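Local coordinates for quinone oxidoreductase (Thermus thermophilus, PDB 1IZ0), which binds NADPH and probably uses it to reduce quinones, at residues A[212-217]-A[237-242]; A[273-278]-A[296-301]; A[7-12]-A[55-60]; A[153-158]-A[169-174]. All coordinates share one frame; numbering follows the deposited sequence.

Contact 1 (A[212-217]-A[237-242])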
loop_
_atom_site.group_PDB
_atom_site.type_symbol
_atom_site.label_atom_id
_atom_site.label_comp_id
_atom_site.label_asym_id
_atom_site.label_seq_id
_atom_site.Cartn_x
_atom_site.Cartn_y
_atom_site.Cartn_z
ATOM N N GLY A 212 22.574 -6.277 5.929
ATOM C CA GLY A 212 21.145 -6.342 5.672
ATOM C C GLY A 212 20.305 -5.233 6.272
ATOM O O GLY A 212 20.685 -4.616 7.268
ATOM N N ARG A 213 19.159 -4.952 5.660
ATOM C CA ARG A 213 18.290 -3.926 6.210
ATOM C C ARG A 213 16.819 -4.296 6.207
ATOM O O ARG A 213 16.279 -4.805 5.217
ATOM C CB ARG A 213 18.502 -2.572 5.513
ATOM C CG ARG A 213 18.764 -2.627 4.029
ATOM C CD ARG A 213 20.183 -2.170 3.713
ATOM N NE ARG A 213 20.945 -3.229 3.054
ATOM C CZ ARG A 213 21.012 -3.417 1.737
ATOM N NH1 ARG A 213 20.364 -2.609 0.898
ATOM N NH2 ARG A 213 21.736 -4.423 1.260
ATOM N N LEU A 214 16.185 -4.038 7.348
ATOM C CA LEU A 214 14.773 -4.303 7.552
ATOM C C LEU A 214 14.000 -2.985 7.531
ATOM O O LEU A 214 14.369 -2.028 8.219
ATOM C CB LEU A 214 14.567 -5.007 8.898
ATOM C CG LEU A 214 13.140 -5.464 9.239
ATOM C CD1 LEU A 214 13.205 -6.830 9.909
ATOM C CD2 LEU A 214 12.451 -4.437 10.145
ATOM N N VAL A 215 12.939 -2.939 6.729
ATOM C CA VAL A 215 12.104 -1.753 6.627
ATOM C C VAL A 215 10.825 -2.056 7.393
ATOM O O VAL A 215 10.057 -2.933 7.010
ATOM C CB VAL A 215 11.751 -1.434 5.161
ATOM C CG1 VAL A 215 10.929 -0.164 5.094
ATOM C CG2 VAL A 215 13.026 -1.278 4.338
ATOM N N TYR A 216 10.602 -1.339 8.486
ATOM C CA TYR A 216 9.420 -1.574 9.294
ATOM C C TYR A 216 8.238 -0.768 8.773
ATOM O O TYR A 216 8.142 0.440 8.993
ATOM C CB TYR A 216 9.722 -1.219 10.748
ATOM C CG TYR A 216 8.759 -1.816 11.740
ATOM C CD1 TYR A 216 7.551 -1.182 12.041
ATOM C CD2 TYR A 216 9.059 -3.012 12.394
ATOM C CE1 TYR A 216 6.666 -1.722 12.977
ATOM C CE2 TYR A 216 8.183 -3.563 13.329
ATOM C CZ TYR A 216 6.990 -2.912 13.618
ATOM O OH TYR A 216 6.128 -3.442 14.554
ATOM N N ILE A 217 7.343 -1.455 8.070
ATOM C CA ILE A 217 6.159 -0.833 7.494
ATOM C C ILE A 217 4.896 -1.241 8.252
ATOM O O ILE A 217 3.875 -0.557 8.176
ATOM C CB ILE A 217 5.997 -1.232 6.018
ATOM C CG1 ILE A 217 7.265 -0.870 5.249
ATOM C CG2 ILE A 217 4.788 -0.528 5.419
ATOM C CD1 ILE A 217 7.304 -1.410 3.838
ATOM N N LEU A 237 23.648 -4.476 10.682
ATOM C CA LEU A 237 22.269 -4.463 10.208
ATOM C C LEU A 237 21.614 -3.120 10.481
ATOM O O LEU A 237 22.080 -2.354 11.319
ATOM C CB LEU A 237 21.469 -5.566 10.910
ATOM C CG LEU A 237 22.009 -6.996 10.788
ATOM C CD1 LEU A 237 21.202 -7.937 11.677
ATOM C CD2 LEU A 237 21.939 -7.443 9.330
ATOM N N ALA A 238 20.533 -2.832 9.767
ATOM C CA ALA A 238 19.819 -1.584 9.969
ATOM C C ALA A 238 18.320 -1.830 10.028
ATOM O O ALA A 238 17.804 -2.768 9.415
ATOM C CB ALA A 238 20.140 -0.604 8.843
ATOM N N VAL A 239 17.626 -1.004 10.797
ATOM C CA VAL A 239 16.181 -1.090 10.895
ATOM C C VAL A 239 15.686 0.300 10.518
ATOM O O VAL A 239 16.049 1.288 11.154
ATOM C CB VAL A 239 15.706 -1.427 12.316
ATOM C CG1 VAL A 239 14.176 -1.366 12.378
ATOM C CG2 VAL A 239 16.180 -2.818 12.702
ATOM N N LEU A 240 14.879 0.374 9.466
ATOM C CA LEU A 240 14.361 1.648 8.998
ATOM C C LEU A 240 12.857 1.723 9.206
ATOM O O LEU A 240 12.116 0.889 8.690
ATOM C CB LEU A 240 14.682 1.837 7.512
ATOM C CG LEU A 240 16.150 1.672 7.100
ATOM C CD1 LEU A 240 16.527 0.203 7.126
ATOM C CD2 LEU A 240 16.354 2.223 5.692
ATOM N N GLY A 241 12.416 2.711 9.979
ATOM C CA GLY A 241 10.995 2.876 10.215
ATOM C C GLY A 241 10.473 3.557 8.976
ATOM O O GLY A 241 11.160 4.406 8.399
ATOM N N PHE A 242 9.269 3.205 8.555
ATOM C CA PHE A 242 8.719 3.800 7.347
ATOM C C PHE A 242 7.264 4.230 7.478
ATOM O O PHE A 242 6.436 3.501 8.009
ATOM C CB PHE A 242 8.869 2.804 6.185
ATOM C CG PHE A 242 8.374 3.326 4.866
ATOM C CD1 PHE A 242 7.017 3.347 4.577
ATOM C CD2 PHE A 242 9.269 3.842 3.935
ATOM C CE1 PHE A 242 6.555 3.880 3.380
ATOM C CE2 PHE A 242 8.819 4.382 2.735
ATOM C CZ PHE A 242 7.462 4.402 2.457
HETATM O O HOH W 1 4.341 2.011 7.492
#

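Contact 2 (A[273-278]-A[296-301])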
loop_
_atom_site.group_PDB
_atom_site.type_symbol
_atom_site.label_atom_id
_atom_site.label_comp_id
_atom_site.label_asym_id
_atom_site.label_seq_id
_atom_site.Cartn_x
_atom_site.Cartn_y
_atom_site.Cartn_z
ATOM N N VAL A 273 -6.194 -6.139 -8.196
ATOM C CA VAL A 273 -7.477 -5.779 -7.604
ATOM C C VAL A 273 -8.062 -7.014 -6.922
ATOM O O VAL A 273 -8.072 -8.106 -7.494
ATOM C CB VAL A 273 -8.488 -5.302 -8.672
ATOM C CG1 VAL A 273 -9.794 -4.891 -7.997
ATOM C CG2 VAL A 273 -7.903 -4.142 -9.481
ATOM N N GLY A 274 -8.542 -6.848 -5.696
ATOM C CA GLY A 274 -9.124 -7.973 -4.992
ATOM C C GLY A 274 -10.634 -7.839 -4.946
ATOM O O GLY A 274 -11.271 -7.605 -5.973
ATOM N N PRO A 275 -11.241 -7.971 -3.757
ATOM C CA PRO A 275 -12.697 -7.853 -3.641
ATOM C C PRO A 275 -13.130 -6.450 -4.042
ATOM O O PRO A 275 -12.548 -5.457 -3.580
ATOM C CB PRO A 275 -12.960 -8.103 -2.150
ATOM C CG PRO A 275 -11.728 -8.790 -1.657
ATOM C CD PRO A 275 -10.622 -8.127 -2.431
ATOM N N VAL A 276 -14.130 -6.363 -4.912
ATOM C CA VAL A 276 -14.649 -5.069 -5.325
ATOM C C VAL A 276 -16.065 -4.939 -4.769
ATOM O O VAL A 276 -16.938 -5.760 -5.062
ATOM C CB VAL A 276 -14.686 -4.922 -6.860
ATOM C CG1 VAL A 276 -15.396 -3.632 -7.233
ATOM C CG2 VAL A 276 -13.262 -4.906 -7.419
ATOM N N PHE A 277 -16.281 -3.900 -3.969
ATOM C CA PHE A 277 -17.574 -3.656 -3.346
ATOM C C PHE A 277 -18.283 -2.431 -3.913
ATOM O O PHE A 277 -17.650 -1.433 -4.277
ATOM C CB PHE A 277 -17.400 -3.461 -1.836
ATOM C CG PHE A 277 -16.871 -4.670 -1.122
ATOM C CD1 PHE A 277 -17.736 -5.544 -0.473
ATOM C CD2 PHE A 277 -15.513 -4.963 -1.144
ATOM C CE1 PHE A 277 -17.256 -6.697 0.141
ATOM C CE2 PHE A 277 -15.021 -6.115 -0.535
ATOM C CZ PHE A 277 -15.896 -6.986 0.109
ATOM N N PRO A 278 -19.614 -2.504 -4.017
ATOM C CA PRO A 278 -20.395 -1.379 -4.534
ATOM C C PRO A 278 -20.429 -0.325 -3.421
ATOM O O PRO A 278 -20.257 -0.653 -2.249
ATOM C CB PRO A 278 -21.773 -1.992 -4.778
ATOM C CG PRO A 278 -21.461 -3.458 -5.006
ATOM C CD PRO A 278 -20.425 -3.731 -3.959
ATOM N N GLY A 296 -4.998 -9.197 -2.803
ATOM C CA GLY A 296 -5.048 -7.968 -3.564
ATOM C C GLY A 296 -5.690 -6.825 -2.802
ATOM O O GLY A 296 -5.929 -6.916 -1.599
ATOM N N LYS A 297 -5.983 -5.754 -3.531
ATOM C CA LYS A 297 -6.568 -4.538 -2.983
ATOM C C LYS A 297 -8.084 -4.563 -2.840
ATOM O O LYS A 297 -8.789 -5.009 -3.747
ATOM C CB LYS A 297 -6.208 -3.362 -3.892
ATOM C CG LYS A 297 -6.555 -2.003 -3.331
ATOM C CD LYS A 297 -5.434 -1.512 -2.427
ATOM C CE LYS A 297 -5.579 -0.030 -2.124
ATOM N NZ LYS A 297 -4.385 0.460 -1.391
ATOM N N VAL A 298 -8.583 -4.061 -1.710
ATOM C CA VAL A 298 -10.025 -3.975 -1.488
ATOM C C VAL A 298 -10.429 -2.655 -2.119
ATOM O O VAL A 298 -9.896 -1.608 -1.769
ATOM C CB VAL A 298 -10.400 -3.925 0.012
ATOM C CG1 VAL A 298 -11.905 -3.699 0.154
ATOM C CG2 VAL A 298 -10.001 -5.226 0.704
ATOM N N VAL A 299 -11.370 -2.701 -3.048
ATOM C CA VAL A 299 -11.801 -1.502 -3.740
ATOM C C VAL A 299 -13.306 -1.273 -3.687
ATOM O O VAL A 299 -14.090 -2.209 -3.819
ATOM C CB VAL A 299 -11.381 -1.566 -5.229
ATOM C CG1 VAL A 299 -11.957 -0.371 -5.997
ATOM C CG2 VAL A 299 -9.859 -1.600 -5.337
ATOM N N VAL A 300 -13.702 -0.019 -3.492
ATOM C CA VAL A 300 -15.111 0.344 -3.482
ATOM C C VAL A 300 -15.358 1.048 -4.817
ATOM O O VAL A 300 -14.662 2.006 -5.168
ATOM C CB VAL A 300 -15.457 1.293 -2.316
ATOM C CG1 VAL A 300 -16.924 1.691 -2.390
ATOM C CG2 VAL A 300 -15.176 0.596 -0.977
ATOM N N ARG A 301 -16.337 0.553 -5.565
ATOM C CA ARG A 301 -16.668 1.100 -6.876
ATOM C C ARG A 301 -17.977 1.875 -6.807
ATOM O O ARG A 301 -18.971 1.366 -6.285
ATOM C CB ARG A 301 -16.824 -0.054 -7.867
ATOM C CG ARG A 301 -16.076 0.085 -9.168
ATOM C CD ARG A 301 -16.555 1.257 -9.995
ATOM N NE ARG A 301 -16.062 1.144 -11.367
ATOM C CZ ARG A 301 -16.253 2.062 -12.305
ATOM N NH1 ARG A 301 -16.923 3.170 -12.021
ATOM N NH2 ARG A 301 -15.789 1.866 -13.529
#

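Contact 3 (A[7-12]-A[55-60])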
loop_
_atom_site.group_PDB
_atom_site.type_symbol
_atom_site.label_atom_id
_atom_site.label_comp_id
_atom_site.label_asym_id
_atom_site.label_seq_id
_atom_site.Cartn_x
_atom_site.Cartn_y
_atom_site.Cartn_z
ATOM N N LYS A 7 -19.030 9.213 12.443
ATOM C CA LYS A 7 -19.259 10.199 13.495
ATOM C C LYS A 7 -18.576 9.882 14.820
ATOM O O LYS A 7 -18.394 10.765 15.659
ATOM C CB LYS A 7 -20.765 10.390 13.702
ATOM C CG LYS A 7 -21.432 11.047 12.498
ATOM C CD LYS A 7 -22.934 11.197 12.665
ATOM C CE LYS A 7 -23.535 11.893 11.450
ATOM N NZ LYS A 7 -25.021 11.982 11.541
ATOM N N ARG A 8 -18.189 8.627 15.013
ATOM C CA ARG A 8 -17.516 8.241 16.248
ATOM C C ARG A 8 -16.466 7.167 15.991
ATOM O O ARG A 8 -16.709 6.206 15.256
ATOM C CB ARG A 8 -18.523 7.705 17.281
ATOM C CG ARG A 8 -19.628 8.678 17.703
ATOM C CD ARG A 8 -20.474 8.080 18.828
ATOM N NE ARG A 8 -21.007 6.774 18.449
ATOM C CZ ARG A 8 -22.021 6.597 17.607
ATOM N NH1 ARG A 8 -22.624 7.647 17.062
ATOM N NH2 ARG A 8 -22.415 5.370 17.292
ATOM N N LEU A 9 -15.294 7.337 16.594
ATOM C CA LEU A 9 -14.233 6.355 16.451
ATOM C C LEU A 9 -14.778 5.040 16.998
ATOM O O LEU A 9 -15.437 5.018 18.040
ATOM C CB LEU A 9 -13.004 6.798 17.253
ATOM C CG LEU A 9 -11.862 7.507 16.508
ATOM C CD1 LEU A 9 -12.371 8.280 15.322
ATOM C CD2 LEU A 9 -11.124 8.415 17.479
ATOM N N GLY A 10 -14.521 3.949 16.290
ATOM C CA GLY A 10 -15.009 2.660 16.743
ATOM C C GLY A 10 -16.496 2.495 16.495
ATOM O O GLY A 10 -17.075 1.462 16.830
ATOM N N GLY A 11 -17.117 3.515 15.908
ATOM C CA GLY A 11 -18.540 3.457 15.624
ATOM C C GLY A 11 -18.829 3.008 14.196
ATOM O O GLY A 11 -17.904 2.679 13.443
ATOM N N PRO A 12 -20.108 2.998 13.784
ATOM C CA PRO A 12 -20.483 2.578 12.431
ATOM C C PRO A 12 -20.420 3.727 11.435
ATOM O O PRO A 12 -20.343 4.888 11.822
ATOM C CB PRO A 12 -21.908 2.076 12.627
ATOM C CG PRO A 12 -22.457 3.119 13.564
ATOM C CD PRO A 12 -21.312 3.335 14.575
ATOM N N PRO A 55 -13.295 13.033 14.268
ATOM C CA PRO A 55 -14.625 12.884 13.673
ATOM C C PRO A 55 -15.420 14.174 13.855
ATOM O O PRO A 55 -15.120 14.973 14.736
ATOM C CB PRO A 55 -15.226 11.730 14.467
ATOM C CG PRO A 55 -14.033 10.898 14.790
ATOM C CD PRO A 55 -13.020 11.934 15.211
ATOM N N PRO A 56 -16.443 14.392 13.019
ATOM C CA PRO A 56 -16.833 13.467 11.950
ATOM C C PRO A 56 -15.975 13.649 10.702
ATOM O O PRO A 56 -15.433 14.728 10.462
ATOM C CB PRO A 56 -18.296 13.824 11.706
ATOM C CG PRO A 56 -18.320 15.293 11.963
ATOM C CD PRO A 56 -17.460 15.443 13.207
ATOM N N PHE A 57 -15.830 12.581 9.924
ATOM C CA PHE A 57 -15.059 12.656 8.691
ATOM C C PHE A 57 -15.426 11.542 7.725
ATOM O O PHE A 57 -15.922 10.489 8.123
ATOM C CB PHE A 57 -13.542 12.636 8.972
ATOM C CG PHE A 57 -13.021 11.329 9.516
ATOM C CD1 PHE A 57 -12.688 11.205 10.862
ATOM C CD2 PHE A 57 -12.814 10.236 8.671
ATOM C CE1 PHE A 57 -12.153 10.017 11.359
ATOM C CE2 PHE A 57 -12.282 9.046 9.153
ATOM C CZ PHE A 57 -11.948 8.935 10.503
ATOM N N ILE A 58 -15.186 11.796 6.449
ATOM C CA ILE A 58 -15.476 10.843 5.391
ATOM C C ILE A 58 -14.247 9.970 5.178
ATOM O O ILE A 58 -13.201 10.465 4.768
ATOM C CB ILE A 58 -15.792 11.585 4.080
ATOM C CG1 ILE A 58 -16.999 12.502 4.291
ATOM C CG2 ILE A 58 -16.030 10.591 2.948
ATOM C CD1 ILE A 58 -17.228 13.477 3.150
ATOM N N PRO A 59 -14.348 8.662 5.471
ATOM C CA PRO A 59 -13.203 7.762 5.282
ATOM C C PRO A 59 -12.812 7.718 3.806
ATOM O O PRO A 59 -13.551 8.215 2.952
ATOM C CB PRO A 59 -13.737 6.421 5.776
ATOM C CG PRO A 59 -14.729 6.811 6.815
ATOM C CD PRO A 59 -15.451 7.964 6.152
ATOM N N GLY A 60 -11.659 7.126 3.505
ATOM C CA GLY A 60 -11.209 7.039 2.123
ATOM C C GLY A 60 -10.112 8.041 1.810
ATOM O O GLY A 60 -10.329 9.251 1.890
#

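Contact 4 (A[153-158]-A[169-174]). With SO4 (sulfate ion), chain B.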
loop_
_atom_site.group_PDB
_atom_site.type_symbol
_atom_site.label_atom_id
_atom_site.label_comp_id
_atom_site.label_asym_id
_atom_site.label_seq_id
_atom_site.Cartn_x
_atom_site.Cartn_y
_atom_site.Cartn_z
ATOM N N VAL A 153 13.423 -11.844 -5.358
ATOM C CA VAL A 153 12.347 -11.853 -4.367
ATOM C C VAL A 153 11.964 -13.186 -3.744
ATOM O O VAL A 153 11.748 -14.177 -4.443
ATOM C CB VAL A 153 11.054 -11.251 -4.978
ATOM C CG1 VAL A 153 9.944 -11.200 -3.930
ATOM C CG2 VAL A 153 11.344 -9.869 -5.550
ATOM N N LEU A 154 11.856 -13.185 -2.419
ATOM C CA LEU A 154 11.449 -14.367 -1.658
ATOM C C LEU A 154 10.118 -13.924 -1.072
ATOM O O LEU A 154 10.090 -13.054 -0.202
ATOM C CB LEU A 154 12.429 -14.651 -0.514
ATOM C CG LEU A 154 12.610 -16.050 0.085
ATOM C CD1 LEU A 154 13.030 -15.882 1.548
ATOM C CD2 LEU A 154 11.345 -16.886 0.001
ATOM N N ALA A 155 9.023 -14.501 -1.555
ATOM C CA ALA A 155 7.696 -14.127 -1.076
ATOM C C ALA A 155 7.232 -15.070 0.011
ATOM O O ALA A 155 7.520 -16.263 -0.026
ATOM C CB ALA A 155 6.691 -14.137 -2.237
ATOM N N ALA A 156 6.511 -14.533 0.985
ATOM C CA ALA A 156 6.001 -15.356 2.066
ATOM C C ALA A 156 4.553 -14.986 2.354
ATOM O O ALA A 156 4.155 -13.835 2.185
ATOM C CB ALA A 156 6.854 -15.170 3.307
ATOM N N ALA A 157 3.765 -15.978 2.756
ATOM C CA ALA A 157 2.360 -15.778 3.097
ATOM C C ALA A 157 1.984 -16.814 4.156
ATOM O O ALA A 157 2.786 -17.692 4.481
ATOM C CB ALA A 157 1.478 -15.932 1.858
ATOM N N SER A 158 0.768 -16.727 4.682
ATOM C CA SER A 158 0.327 -17.650 5.725
ATOM C C SER A 158 -0.133 -19.030 5.250
ATOM O O SER A 158 0.195 -20.044 5.860
ATOM C CB SER A 158 -0.806 -17.014 6.533
ATOM O OG SER A 158 -1.922 -16.720 5.702
ATOM N N LEU A 169 3.909 -13.484 -9.948
ATOM C CA LEU A 169 4.344 -12.108 -10.140
ATOM C C LEU A 169 5.849 -11.954 -10.358
ATOM O O LEU A 169 6.319 -10.865 -10.700
ATOM C CB LEU A 169 3.897 -11.245 -8.957
ATOM C CG LEU A 169 2.387 -10.994 -8.952
ATOM C CD1 LEU A 169 1.944 -10.510 -7.589
ATOM C CD2 LEU A 169 2.036 -9.986 -10.051
ATOM N N GLY A 170 6.603 -13.033 -10.155
ATOM C CA GLY A 170 8.041 -12.968 -10.356
ATOM C C GLY A 170 8.926 -13.412 -9.198
ATOM O O GLY A 170 10.153 -13.421 -9.332
ATOM N N ALA A 171 8.340 -13.773 -8.062
ATOM C CA ALA A 171 9.158 -14.201 -6.926
ATOM C C ALA A 171 9.986 -15.430 -7.300
ATOM O O ALA A 171 9.496 -16.317 -7.993
ATOM C CB ALA A 171 8.279 -14.512 -5.726
ATOM N N GLU A 172 11.236 -15.470 -6.837
ATOM C CA GLU A 172 12.151 -16.587 -7.105
ATOM C C GLU A 172 11.644 -17.825 -6.364
ATOM O O GLU A 172 11.734 -18.948 -6.862
ATOM C CB GLU A 172 13.571 -16.207 -6.651
ATOM C CG GLU A 172 14.641 -17.279 -6.839
ATOM C CD GLU A 172 16.065 -16.741 -6.623
ATOM O OE1 GLU A 172 16.907 -17.473 -6.061
ATOM O OE2 GLU A 172 16.352 -15.593 -7.029
ATOM N N GLU A 173 11.112 -17.612 -5.168
ATOM C CA GLU A 173 10.539 -18.692 -4.375
ATOM C C GLU A 173 9.443 -18.070 -3.535
ATOM O O GLU A 173 9.495 -16.874 -3.237
ATOM C CB GLU A 173 11.579 -19.337 -3.455
ATOM C CG GLU A 173 12.633 -20.171 -4.172
ATOM C CD GLU A 173 13.435 -21.041 -3.214
ATOM O OE1 GLU A 173 13.943 -20.510 -2.203
ATOM O OE2 GLU A 173 13.562 -22.256 -3.471
ATOM N N ALA A 174 8.449 -18.871 -3.172
ATOM C CA ALA A 174 7.339 -18.410 -2.342
ATOM C C ALA A 174 7.249 -19.408 -1.197
ATOM O O ALA A 174 7.371 -20.610 -1.422
ATOM C CB ALA A 174 6.039 -18.393 -3.144
HETATM S S SO4 B . -1.027 -13.220 5.254
HETATM O O1 SO4 B . -1.610 -12.009 4.338
HETATM O O2 SO4 B . -0.329 -14.092 4.329
HETATM O O3 SO4 B . -0.249 -12.738 6.191
HETATM O O4 SO4 B . -2.227 -13.877 5.711
HETATM O O HOH W 2 12.715 -12.862 -7.872
#

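Contact 1 (A[212-217]-A[237-242])
The carbonyl oxygen of L240 receives the backbone N-H of Y216, with L240 O and Y216 N 2.7 Å apart, and the CA-H of V215 also turns toward it. The same alternation runs along the whole pair of parallel strands, 212-216 and 238-241. A238 N bonds G212 O, L214 N bonds A238 O, and L240 N meets L214 O almost head-on at 2.8 Å. Just past the end of strand 238-241, F242 N reaches Y216 O in a more bent bond (141° at the hydrogen).

L240 covers this ladder from one face. Its CG stands anti to the carbonyl carbon (chi1 -53°), and CD1 lies 3.8 Å from R213 CB, close to the carbonyl oxygen of L214 as well. On the same face V215 and F242 run side by side: V215 CG1, anti to its backbone N, touches F242 CB at 3.8 Å, while I217 CG1 comes to 4.1 Å from the same F242 CB. The other face carries L214 and V239, whose CD2 and CG1 meet alongside. One water donates to both I217 O and F242 O, closing the C-terminal end of the pair. I217 and F242 contact NADPH in a complex of this protein, so the strand ends open onto the cofactor site.

Strand 238-241 is the outermost of the six parallel strands at this side, and strand 190-195 flanks 212-216 on its other edge. Helix 201-205 packs over L214, Y216 and V239, whereas helix 108-120 lies against V215, I217 and F242.

Contact 2 (A[273-278]-A[296-301])
Backbone hydrogen bonds join V273-P278 to G296-R301 as parallel strands. G274 N donates to K297 O at 2.7 Å, in a bond bent to 146°. Past this point the ladder is straighter: V299 N bonds P275 O, F277 N bonds V299 O, and R301 N bonds F277 O at 2.7 Å. Between V273 and V276 the register slips by one residue, a beta bulge that takes in G274 and P275. CA-H groups of V276 and V300 add weaker contacts to V299 O and F277 O.

The two strands are the outer members of a beta-alpha-beta unit whose helix, 282-288, covers F277 and V300; on its other edge strand 297-301 pairs antiparallel with strand 27-37.

Apolar contacts are few and lie on both sides of the pair. The F277 ring, its CG anti to the carbonyl carbon (chi1 -63°), presents CE2 to V298 CG1 at 4.0 Å, the valine approaching obliquely, while V299 O lies at the ring edge near its plane. Elsewhere V276 and R301 run side by side, V276 CG1 touching R301 CB at 3.9 Å, and on the same face as these two V273 CG1 reaches V299 CG2 at 4.2 Å.

Charged ends lead away from the partner strand. K297 NZ forms a salt bridge with E62 and a hydrogen bond to N38, and R301 NE pairs with E102.

Contact 3 (A[7-12]-A[55-60])
The phenyl ring of F57 has the nitrogen of P55, from its own segment, at its edge and in its plane, while L9 CD1 of the other segment approaches it obliquely in a placing that is doubtful. F57 CB points away from segment 7-12, but CG is placed between the backbone N and the carbonyl carbon (chi1 68°), and the ring returns toward L9. The pyrrolidine ring of P55 lies nearer still to segment 7-12. As modelled, the L9 side chain crosses it at about a right angle, but L9 CD1 and P55 CG are set too close to be trusted, so both the crossing and the separation are uncertain.

The more reliable part of the contact is made by K7 with P55 and P56. P55 CB sits 3.5 Å from the carbonyl oxygen of K7. P56, which follows a cis peptide bond, sets its CB 4.2 Å from K7 CA and 4.3 Å from K7 CG, against the root of the lysine chain. The far end of that lysine is engaged elsewhere, NZ forming a salt bridge with E14.

R8 to G11, with L9 and G10 at the corner, form a type II beta turn closed by G11 N to R8 O at 2.8 Å. G11 O in turn accepts a bond from R45, and F57 is tied through its backbone to L6.

The two loops exchange no hydrogen bond and bury only 207 Å² between them. Prolines, a leucine, a phenylalanine and the aliphatic base of a lysine make a small, apolar surface contact held by van der Waals packing; the polar partners E14, R45 and L6 lie elsewhere in the chain.

Contact 4 (A[153-158]-A[169-174])
V153 O accepts the N-H of E172 at 2.8 Å, the donor lying in the carbonyl plane, and A155 N returns a bond to E173 O at 2.9 Å. The CA-H of A174 adds a contact to A155 O. Small side chains meet at the start of the pairing: A155 CB lies 3.9 Å from A171 CB, and V153 CG1, anti to its backbone N (chi1 -178°), reaches the same A171 CB at 4.1 Å. L154 CD2 leans over the carbonyl of E173.

A water links V153 N to G170 O. G170 ends helix 164-168 in a Schellman motif, turning the chain into the second strand. The glutamates are held from outside, E172 by a salt bridge to R152, E173 by R183 and W187.

At the far end of strand 152-157, S158 grips a sulfate through N to O2 and OG to O4, each at 2.9 Å; K162 and Y177 complete the site. All three residues contact NADPH in a complex of this protein, and the sulfate, probably from the crystallisation liquor, is consistent with a phosphate position of the cofactor. A strand ending at such an anion site, followed by a helix and a parallel neighbour, is typical of the beta-alpha-beta unit of a Rossmann fold.

Along the chain the four contacts follow in series: contact 3, contact 4, contact 1, contact 2. Contacts 1 and 4 belong to the same six-stranded parallel sheet, their centres 19 Å apart; each includes one of its two outermost strands, 238-241 and 173-176. Contact 1 holds I217 and F242, and contact 4 S158, of the NADPH site. Contact 2 lies in the separate mixed sheet, its centre 30 Å from that of contact 1 and across the chain's centre, although its nearest atoms come within about 8 Å of contact 4. Contact 3 joins two surface loops, with its centre 20 Å from contact 2. NADPH-binding residues thus lie near both sheets.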